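Local atomic coordinates of guanidinopropionase (Pseudomonas aeruginosa, PDB entry 3NIQ), a protein that hydrolyses 3-guanidinopropanoate to beta-alanine and urea with the help of two manganese ions per subunit. Residues Ile40-Asp45 / Gly89-Asn94; Tyr80-Val85 / Leu310-Ala315; Arg182-Gly187 / Arg228-Gly233. All blocks are in the same frame, centred on the assembly; numbering follows the deposited sequence.

Interaction 1. Residues Ile40-Asp45 / Gly89-Asn94; sequences IGVPWD and GDAPVN
At one border of the parallel sheet of this arginase-family fold, strand 85-90, the outermost within the chain, pairs with strand 37-42; Gly41 and Asp90 form a parallel bridge. Two backbone hydrogen bonds define the pairing. Gly41 N donates to Gly89 O at 3.1 Å, nearly straight (169° at the hydrogen). Ala91 N reaches Gly41 O at 2.8 Å, meeting that oxygen almost along its C=O axis (175°). Gly41 is therefore gripped through both its N and its O.

Polar side-chain packing centres on Asp90. Its OD1 lies 3.3 Å from Gly41 CA, where a CB would clash, and takes a salt bridge from Arg62. OD2 sits 3.7 Å from Pro43 CG while accepting a bond from Gly19 N of a second subunit, so one carboxylate beside the strand pair is held both by its own chain and by a neighbour.

Apolar contacts follow as the chain bends through an inverse gamma turn centred on Pro43. Val93 lies obliquely across Pro43 and Trp44, and its CG1 comes 3.7 Å from Trp44 CD1. With CG anti to the backbone N (chi1 -180°), the indole lies beside Val93 and turns NE1 toward a water. In the ring plane, this water accepts from Trp44 NE1 at 2.8 Å and donates to Asn94 O at 2.6 Å.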
loop_
_atom_site.group_PDB
_atom_site.type_symbol
_atom_site.label_atom_id
_atom_site.label_comp_id
_atom_site.label_asym_id
_atom_site.label_seq_id
_atom_site.Cartn_x
_atom_site.Cartn_y
_atom_site.Cartn_z
ATOM N N ILE A 40 -2.783 16.273 -24.358
ATOM C CA ILE A 40 -1.610 15.523 -24.782
ATOM C C ILE A 40 -0.842 14.979 -23.601
ATOM O O ILE A 40 -0.594 15.695 -22.620
ATOM C CB ILE A 40 -0.647 16.424 -25.614
ATOM C CG1 ILE A 40 -1.370 17.026 -26.833
ATOM C CG2 ILE A 40 0.578 15.602 -26.080
ATOM C CD1 ILE A 40 -0.833 18.479 -27.211
ATOM N N GLY A 41 -0.424 13.726 -23.703
ATOM C CA GLY A 41 0.456 13.162 -22.706
ATOM C C GLY A 41 1.913 13.271 -23.126
ATOM O O GLY A 41 2.240 13.097 -24.298
ATOM N N VAL A 42 2.805 13.566 -22.175
ATOM C CA VAL A 42 4.235 13.501 -22.466
ATOM C C VAL A 42 4.939 12.591 -21.459
ATOM O O VAL A 42 5.470 13.054 -20.430
ATOM C CB VAL A 42 4.873 14.860 -22.486
ATOM C CG1 VAL A 42 6.277 14.725 -23.062
ATOM C CG2 VAL A 42 4.011 15.843 -23.303
ATOM N N PRO A 43 4.943 11.290 -21.757
ATOM C CA PRO A 43 5.362 10.277 -20.794
ATOM C C PRO A 43 6.877 10.163 -20.777
ATOM O O PRO A 43 7.433 9.239 -21.347
ATOM C CB PRO A 43 4.695 9.004 -21.326
ATOM C CG PRO A 43 4.608 9.223 -22.830
ATOM C CD PRO A 43 4.368 10.697 -22.991
ATOM N N TRP A 44 7.535 11.111 -20.113
ATOM C CA TRP A 44 8.976 11.259 -20.244
ATOM C C TRP A 44 9.585 11.795 -18.954
ATOM O O TRP A 44 9.183 12.850 -18.444
ATOM C CB TRP A 44 9.270 12.199 -21.413
ATOM C CG TRP A 44 10.729 12.434 -21.657
ATOM C CD1 TRP A 44 11.706 11.486 -21.768
ATOM C CD2 TRP A 44 11.373 13.701 -21.849
ATOM N NE1 TRP A 44 12.922 12.086 -22.010
ATOM C CE2 TRP A 44 12.748 13.442 -22.059
ATOM C CE3 TRP A 44 10.920 15.034 -21.861
ATOM C CZ2 TRP A 44 13.680 14.458 -22.277
ATOM C CZ3 TRP A 44 11.855 16.052 -22.094
ATOM C CH2 TRP A 44 13.218 15.749 -22.305
ATOM N N ASP A 45 10.521 11.049 -18.385
ATOM C CA ASP A 45 11.178 11.515 -17.152
ATOM C C ASP A 45 12.705 11.410 -17.231
ATOM O O ASP A 45 13.393 11.285 -16.208
ATOM C CB ASP A 45 10.601 10.811 -15.896
ATOM C CG ASP A 45 10.727 9.280 -15.953
ATOM O OD1 ASP A 45 11.541 8.748 -16.755
ATOM O OD2 ASP A 45 9.996 8.609 -15.190
ATOM N N GLY A 89 -3.475 11.871 -27.908
ATOM C CA GLY A 89 -2.500 10.798 -27.723
ATOM C C GLY A 89 -1.280 11.321 -26.970
ATOM O O GLY A 89 -1.358 12.354 -26.276
ATOM N N ASP A 90 -0.168 10.597 -27.083
ATOM C CA ASP A 90 1.080 10.968 -26.423
ATOM C C ASP A 90 2.115 11.484 -27.407
ATOM O O ASP A 90 2.249 10.943 -28.494
ATOM C CB ASP A 90 1.694 9.752 -25.714
ATOM C CG ASP A 90 0.932 9.338 -24.466
ATOM O OD1 ASP A 90 0.093 10.113 -23.940
ATOM O OD2 ASP A 90 1.198 8.214 -24.015
ATOM N N ALA A 91 2.873 12.502 -27.003
ATOM C CA ALA A 91 4.036 12.919 -27.765
ATOM C C ALA A 91 5.048 11.746 -27.881
ATOM O O ALA A 91 5.114 10.895 -26.998
ATOM C CB ALA A 91 4.685 14.113 -27.118
ATOM N N PRO A 92 5.799 11.686 -28.997
ATOM C CA PRO A 92 6.830 10.662 -29.154
ATOM C C PRO A 92 7.950 10.884 -28.129
ATOM O O PRO A 92 8.354 12.020 -27.892
ATOM C CB PRO A 92 7.328 10.875 -30.605
ATOM C CG PRO A 92 6.927 12.287 -30.948
ATOM C CD PRO A 92 5.657 12.525 -30.200
ATOM N N VAL A 93 8.418 9.805 -27.515
ATOM C CA VAL A 93 9.385 9.869 -26.436
ATOM C C VAL A 93 10.412 8.732 -26.607
ATOM O O VAL A 93 10.088 7.693 -27.173
ATOM C CB VAL A 93 8.644 9.752 -25.066
ATOM C CG1 VAL A 93 9.585 9.409 -23.952
ATOM C CG2 VAL A 93 7.876 11.050 -24.745
ATOM N N ASN A 94 11.634 8.946 -26.117
ATOM C CA ASN A 94 12.699 7.935 -26.103
ATOM C C ASN A 94 13.292 7.860 -24.685
ATOM O O ASN A 94 14.065 8.737 -24.273
ATOM C CB ASN A 94 13.790 8.289 -27.119
ATOM C CG ASN A 94 14.951 7.277 -27.142
ATOM O OD1 ASN A 94 15.125 6.443 -26.242
ATOM N ND2 ASN A 94 15.761 7.373 -28.173
HETATM O O HOH W 1 15.066 10.254 -22.403
#

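Interaction 2. Residues Tyr80-Val85 / Leu310-Ala315; sequences YDLVRV and LAESAA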
loop_
_atom_site.group_PDB
_atom_site.type_symbol
_atom_site.label_atom_id
_atom_site.label_comp_id
_atom_site.label_asym_id
_atom_site.label_seq_id
_atom_site.Cartn_x
_atom_site.Cartn_y
_atom_site.Cartn_z
ATOM N N TYR A 80 -16.388 21.563 -23.598
ATOM C CA TYR A 80 -16.609 20.783 -24.798
ATOM C C TYR A 80 -17.682 21.386 -25.699
ATOM O O TYR A 80 -17.686 21.101 -26.889
ATOM C CB TYR A 80 -16.929 19.332 -24.444
ATOM C CG TYR A 80 -16.024 18.818 -23.350
ATOM C CD1 TYR A 80 -14.636 18.720 -23.544
ATOM C CD2 TYR A 80 -16.544 18.455 -22.113
ATOM C CE1 TYR A 80 -13.804 18.259 -22.515
ATOM C CE2 TYR A 80 -15.727 18.012 -21.095
ATOM C CZ TYR A 80 -14.362 17.919 -21.297
ATOM O OH TYR A 80 -13.561 17.483 -20.276
ATOM N N ASP A 81 -18.585 22.190 -25.124
ATOM C CA ASP A 81 -19.569 22.948 -25.916
ATOM C C ASP A 81 -18.930 24.194 -26.497
ATOM O O ASP A 81 -19.173 24.522 -27.659
ATOM C CB ASP A 81 -20.813 23.334 -25.099
ATOM C CG ASP A 81 -21.675 22.130 -24.731
ATOM O OD1 ASP A 81 -21.659 21.126 -25.464
ATOM O OD2 ASP A 81 -22.370 22.194 -23.703
ATOM N N LEU A 82 -18.083 24.853 -25.704
ATOM C CA LEU A 82 -17.380 26.051 -26.157
ATOM C C LEU A 82 -16.489 25.806 -27.365
ATOM O O LEU A 82 -16.537 26.567 -28.324
ATOM C CB LEU A 82 -16.539 26.674 -25.037
ATOM C CG LEU A 82 -17.236 27.592 -24.065
ATOM C CD1 LEU A 82 -16.168 28.327 -23.247
ATOM C CD2 LEU A 82 -18.126 28.586 -24.846
ATOM N N VAL A 83 -15.674 24.754 -27.317
ATOM C CA VAL A 83 -14.688 24.496 -28.385
ATOM C C VAL A 83 -14.500 23.003 -28.595
ATOM O O VAL A 83 -15.049 22.190 -27.839
ATOM C CB VAL A 83 -13.298 25.135 -28.062
ATOM C CG1 VAL A 83 -13.447 26.613 -27.724
ATOM C CG2 VAL A 83 -12.610 24.391 -26.908
ATOM N N ARG A 84 -13.737 22.641 -29.623
ATOM C CA ARG A 84 -13.433 21.247 -29.896
ATOM C C ARG A 84 -12.218 20.768 -29.094
ATOM O O ARG A 84 -11.094 21.274 -29.269
ATOM C CB ARG A 84 -13.196 21.041 -31.387
ATOM C CG ARG A 84 -14.396 21.449 -32.269
ATOM C CD ARG A 84 -14.036 21.360 -33.754
ATOM N NE ARG A 84 -13.472 20.041 -34.050
ATOM C CZ ARG A 84 -14.181 18.968 -34.404
ATOM N NH1 ARG A 84 -15.505 19.050 -34.536
ATOM N NH2 ARG A 84 -13.555 17.815 -34.649
ATOM N N VAL A 85 -12.465 19.788 -28.227
ATOM C CA VAL A 85 -11.454 19.204 -27.335
ATOM C C VAL A 85 -11.312 17.719 -27.643
ATOM O O VAL A 85 -12.302 17.020 -27.918
ATOM C CB VAL A 85 -11.834 19.385 -25.839
ATOM C CG1 VAL A 85 -10.633 19.065 -24.919
ATOM C CG2 VAL A 85 -12.301 20.812 -25.576
ATOM N N LEU A 310 -8.588 27.446 -20.955
ATOM C CA LEU A 310 -8.091 27.388 -22.322
ATOM C C LEU A 310 -9.235 27.361 -23.337
ATOM O O LEU A 310 -9.125 27.947 -24.411
ATOM C CB LEU A 310 -7.203 26.162 -22.542
ATOM C CG LEU A 310 -5.886 26.121 -21.770
ATOM C CD1 LEU A 310 -5.297 24.709 -21.857
ATOM C CD2 LEU A 310 -4.902 27.141 -22.383
ATOM N N ALA A 311 -10.307 26.648 -23.017
ATOM C CA ALA A 311 -11.490 26.664 -23.874
ATOM C C ALA A 311 -11.937 28.106 -24.141
ATOM O O ALA A 311 -12.204 28.459 -25.288
ATOM C CB ALA A 311 -12.628 25.856 -23.252
ATOM N N GLU A 312 -12.015 28.928 -23.094
ATOM C CA GLU A 312 -12.423 30.328 -23.258
ATOM C C GLU A 312 -11.449 31.108 -24.147
ATOM O O GLU A 312 -11.876 31.880 -24.993
ATOM C CB GLU A 312 -12.591 31.036 -21.915
ATOM C CG GLU A 312 -13.825 30.600 -21.131
ATOM C CD GLU A 312 -14.268 31.624 -20.102
ATOM O OE1 GLU A 312 -15.490 31.808 -19.955
ATOM O OE2 GLU A 312 -13.410 32.222 -19.409
ATOM N N SER A 313 -10.146 30.906 -23.956
ATOM C CA SER A 313 -9.165 31.582 -24.808
ATOM C C SER A 313 -9.305 31.128 -26.250
ATOM O O SER A 313 -9.327 31.958 -27.156
ATOM C CB SER A 313 -7.724 31.362 -24.317
ATOM O OG SER A 313 -7.486 32.073 -23.119
ATOM N N ALA A 314 -9.413 29.821 -26.470
ATOM C CA ALA A 314 -9.583 29.299 -27.823
ATOM C C ALA A 314 -10.877 29.816 -28.466
ATOM O O ALA A 314 -10.946 29.997 -29.692
ATOM C CB ALA A 314 -9.550 27.775 -27.847
ATOM N N ALA A 315 -11.889 30.060 -27.636
ATOM C CA ALA A 315 -13.194 30.508 -28.124
ATOM C C ALA A 315 -13.084 31.953 -28.601
ATOM O O ALA A 315 -13.621 32.298 -29.654
ATOM C CB ALA A 315 -14.282 30.378 -27.021
#
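Ser313 OG is the best-held polar atom, gripped by two partners: a hydrogen bond with Leu277 N and a weak one with Arg316 NH2. Its CB points away from 80-85. On the side that meets 80-85, Ala311 O accepts the i-to-i+4 helical bond from Ala315 N at 2.9 Å, and CG1 of Val83 packs against the same oxygen, 3.3 Å away. That methyl also lies 3.8 Å from Ala315 N, so it rests beside both ends of the helical bond. Its remaining neighbours are apolar, with Ala315 CB 3.9 Å from Val83 CG1 and Ala314 CB only slightly farther off.

The torsion of Val83 explains why one branch does this. With chi1 at -52°, CG1 is anti to the carbonyl carbon and beside the backbone N, while CG2 takes the crowded position between N and C and lands 3.9 Å from Ala311 CB. CG2 thus meets the Ala311 side chain, while CG1 spans from Ala311 O to Ala314 CB and Ala315 CB.

In the alpha/beta fold of the arginase family this is where short helix 79-82 ends, Val83 being the first residue to leave helical angles before strand 85-90, and where it meets the long C-terminal helix 294-317. Val83 and Ala314 both also touch Val37, which places the contact beside strand 37-42.

Leu82 adds an outer, solvent-exposed edge. Its CG is anti to the carbonyl carbon (chi1 -83°), and CD1 meets the aliphatic CG of Glu312 obliquely at 3.9 Å. Beyond CG the Glu312 chain is extended, and its OE1 forms a salt bridge with Arg273.

Interaction 3. Residues Arg182-Gly187 / Arg228-Gly233; sequences RTVQIG and RVVGAG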
loop_
_atom_site.group_PDB
_atom_site.type_symbol
_atom_site.label_atom_id
_atom_site.label_comp_id
_atom_site.label_asym_id
_atom_site.label_seq_id
_atom_site.Cartn_x
_atom_site.Cartn_y
_atom_site.Cartn_z
ATOM N N ARG A 182 7.568 38.696 -17.569
ATOM C CA ARG A 182 6.201 38.242 -17.480
ATOM C C ARG A 182 6.141 36.813 -16.914
ATOM O O ARG A 182 5.263 36.039 -17.254
ATOM C CB ARG A 182 5.499 38.359 -18.840
ATOM C CG ARG A 182 5.393 39.823 -19.302
ATOM C CD ARG A 182 4.322 40.036 -20.377
ATOM N NE ARG A 182 4.465 39.104 -21.480
ATOM C CZ ARG A 182 3.670 38.049 -21.674
ATOM N NH1 ARG A 182 2.659 37.750 -20.831
ATOM N NH2 ARG A 182 3.902 37.285 -22.707
ATOM N N THR A 183 7.087 36.485 -16.041
ATOM C CA THR A 183 7.105 35.180 -15.381
ATOM C C THR A 183 6.932 35.353 -13.885
ATOM O O THR A 183 7.616 36.153 -13.241
ATOM C CB THR A 183 8.405 34.428 -15.705
ATOM O OG1 THR A 183 8.513 34.291 -17.134
ATOM C CG2 THR A 183 8.433 33.039 -15.048
ATOM N N VAL A 184 5.997 34.600 -13.334
ATOM C CA VAL A 184 5.780 34.614 -11.899
ATOM C C VAL A 184 5.700 33.160 -11.405
ATOM O O VAL A 184 5.004 32.321 -12.011
ATOM C CB VAL A 184 4.563 35.480 -11.492
ATOM C CG1 VAL A 184 3.283 35.021 -12.193
ATOM C CG2 VAL A 184 4.384 35.492 -9.921
ATOM N N GLN A 185 6.458 32.874 -10.346
ATOM C CA GLN A 185 6.563 31.520 -9.786
ATOM C C GLN A 185 5.990 31.530 -8.384
ATOM O O GLN A 185 6.325 32.403 -7.594
ATOM C CB GLN A 185 8.016 31.043 -9.780
ATOM C CG GLN A 185 8.682 31.128 -11.165
ATOM C CD GLN A 185 10.125 30.692 -11.115
ATOM O OE1 GLN A 185 10.917 31.224 -10.335
ATOM N NE2 GLN A 185 10.470 29.700 -11.922
ATOM N N ILE A 186 5.093 30.578 -8.098
ATOM C CA ILE A 186 4.343 30.567 -6.852
ATOM C C ILE A 186 4.486 29.239 -6.107
ATOM O O ILE A 186 4.225 28.173 -6.685
ATOM C CB ILE A 186 2.829 30.789 -7.118
ATOM C CG1 ILE A 186 2.593 32.065 -7.942
ATOM C CG2 ILE A 186 2.087 30.836 -5.789
ATOM C CD1 ILE A 186 1.177 32.267 -8.412
ATOM N N GLY A 187 4.884 29.306 -4.833
ATOM C CA GLY A 187 4.930 28.127 -3.984
ATOM C C GLY A 187 6.330 27.656 -3.610
ATOM O O GLY A 187 6.465 26.673 -2.883
ATOM N N ARG A 228 -0.967 40.896 -12.463
ATOM C CA ARG A 228 -0.167 42.088 -12.741
ATOM C C ARG A 228 1.094 41.741 -13.526
ATOM O O ARG A 228 1.450 42.444 -14.475
ATOM C CB ARG A 228 0.227 42.800 -11.439
ATOM C CG ARG A 228 0.855 44.183 -11.673
ATOM C CD ARG A 228 1.557 44.730 -10.442
ATOM N NE ARG A 228 2.667 43.885 -9.988
ATOM C CZ ARG A 228 3.884 43.841 -10.535
ATOM N NH1 ARG A 228 4.178 44.588 -11.589
ATOM N NH2 ARG A 228 4.813 43.034 -10.021
ATOM N N VAL A 229 1.780 40.666 -13.134
ATOM C CA VAL A 229 3.040 40.297 -13.796
ATOM C C VAL A 229 2.857 39.928 -15.255
ATOM O O VAL A 229 3.619 40.373 -16.117
ATOM C CB VAL A 229 3.787 39.121 -13.065
ATOM C CG1 VAL A 229 4.859 38.475 -13.991
ATOM C CG2 VAL A 229 4.433 39.603 -11.761
ATOM N N VAL A 230 1.877 39.068 -15.533
ATOM C CA VAL A 230 1.707 38.530 -16.885
ATOM C C VAL A 230 0.899 39.489 -17.750
ATOM O O VAL A 230 1.013 39.472 -18.972
ATOM C CB VAL A 230 1.063 37.102 -16.887
ATOM C CG1 VAL A 230 1.903 36.131 -16.025
ATOM C CG2 VAL A 230 -0.379 37.145 -16.391
ATOM N N GLY A 231 0.088 40.326 -17.106
ATOM C CA GLY A 231 -0.695 41.326 -17.832
ATOM C C GLY A 231 -1.593 40.739 -18.914
ATOM O O GLY A 231 -2.241 39.692 -18.716
ATOM N N ALA A 232 -1.632 41.412 -20.066
ATOM C CA ALA A 232 -2.553 41.021 -21.147
ATOM C C ALA A 232 -1.854 40.183 -22.221
ATOM O O ALA A 232 -2.490 39.768 -23.190
ATOM C CB ALA A 232 -3.232 42.280 -21.769
ATOM N N GLY A 233 -0.564 39.903 -22.025
ATOM C CA GLY A 233 0.235 39.163 -23.023
ATOM C C GLY A 233 -0.035 37.670 -23.092
ATOM O O GLY A 233 -0.762 37.116 -22.245
#
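Arg182, at a corner of the chain leading into strand 183-188, lies along the C-terminal end of helix 211-230, and its atoms meet successive parts of that end. CB is 3.9 Å from Val229 O. CG, set anti to the carbonyl carbon by a chi1 of -64°, is nearer the same oxygen at 3.7 Å, and CD passes on to Val230 O at 3.6 Å. A bend at chi3 (-51°) then turns the tip toward the chain after the helix. NE keeps a long, weak ion pair with Asp179 OD2. CZ approaches Gly233 CA, which stands 3.5 Å above the guanidinium plane, offset toward its rim; a CB on Gly233 would strike CZ, so the missing side chain lets the flat group settle there. NH1 makes the bond across the contact, donating to Val230 O at 3.0 Å with 145° at the hydrogen. The oxygen lies close to the guanidinium plane, and the donor comes in on a carbonyl lone pair. NH2 hydrogen-bonds Pro234 O.

Val230 opens a type II' beta turn that closes at Gly233, with Gly231 at positive phi; the turn's own bond, Gly233 N to Val230 O, is weak. In this alpha/beta fold the turn leads from helix 211-230 into strand 235-240.

Next to the arginine the contact is apolar. Val229 CG1 packs on the peptide between Arg182 and Thr183, 3.6 Å from Thr183 N, and CB of Val184, on strand 183-188, lies 3.9 Å from that methyl. Val184 and Val230 meet more loosely through their CG1 atoms.

Because Val230 O belongs to the helix's last turn, a guanidinium donating to it places positive charge at the negative end of the helix dipole, which, alongside the weak Asp179 pair, would be expected to be electrostatically favourable.

In the fold
Interactions 1 and 3 reach the same parallel sheet on opposite sides of the chain's centre, with centres 27 Å apart: interaction 1 pairs border strand 85-90 with strand 37-42, and interaction 3 seats helix 211-230 against strand 183-188, next to the other border strand, 207-210. Interaction 2 lies 23 Å from each by centres. Its residues 80-85 come just before 89-94 of interaction 1 in the chain, so these two interleave along it. Residues 182-187 and 228-233 follow, and 310-315 come last, which means interaction 2 ties the C-terminal helix 294-317 back to an early part of the fold. Its nearest atoms are about 8 Å from interaction 3, without touching.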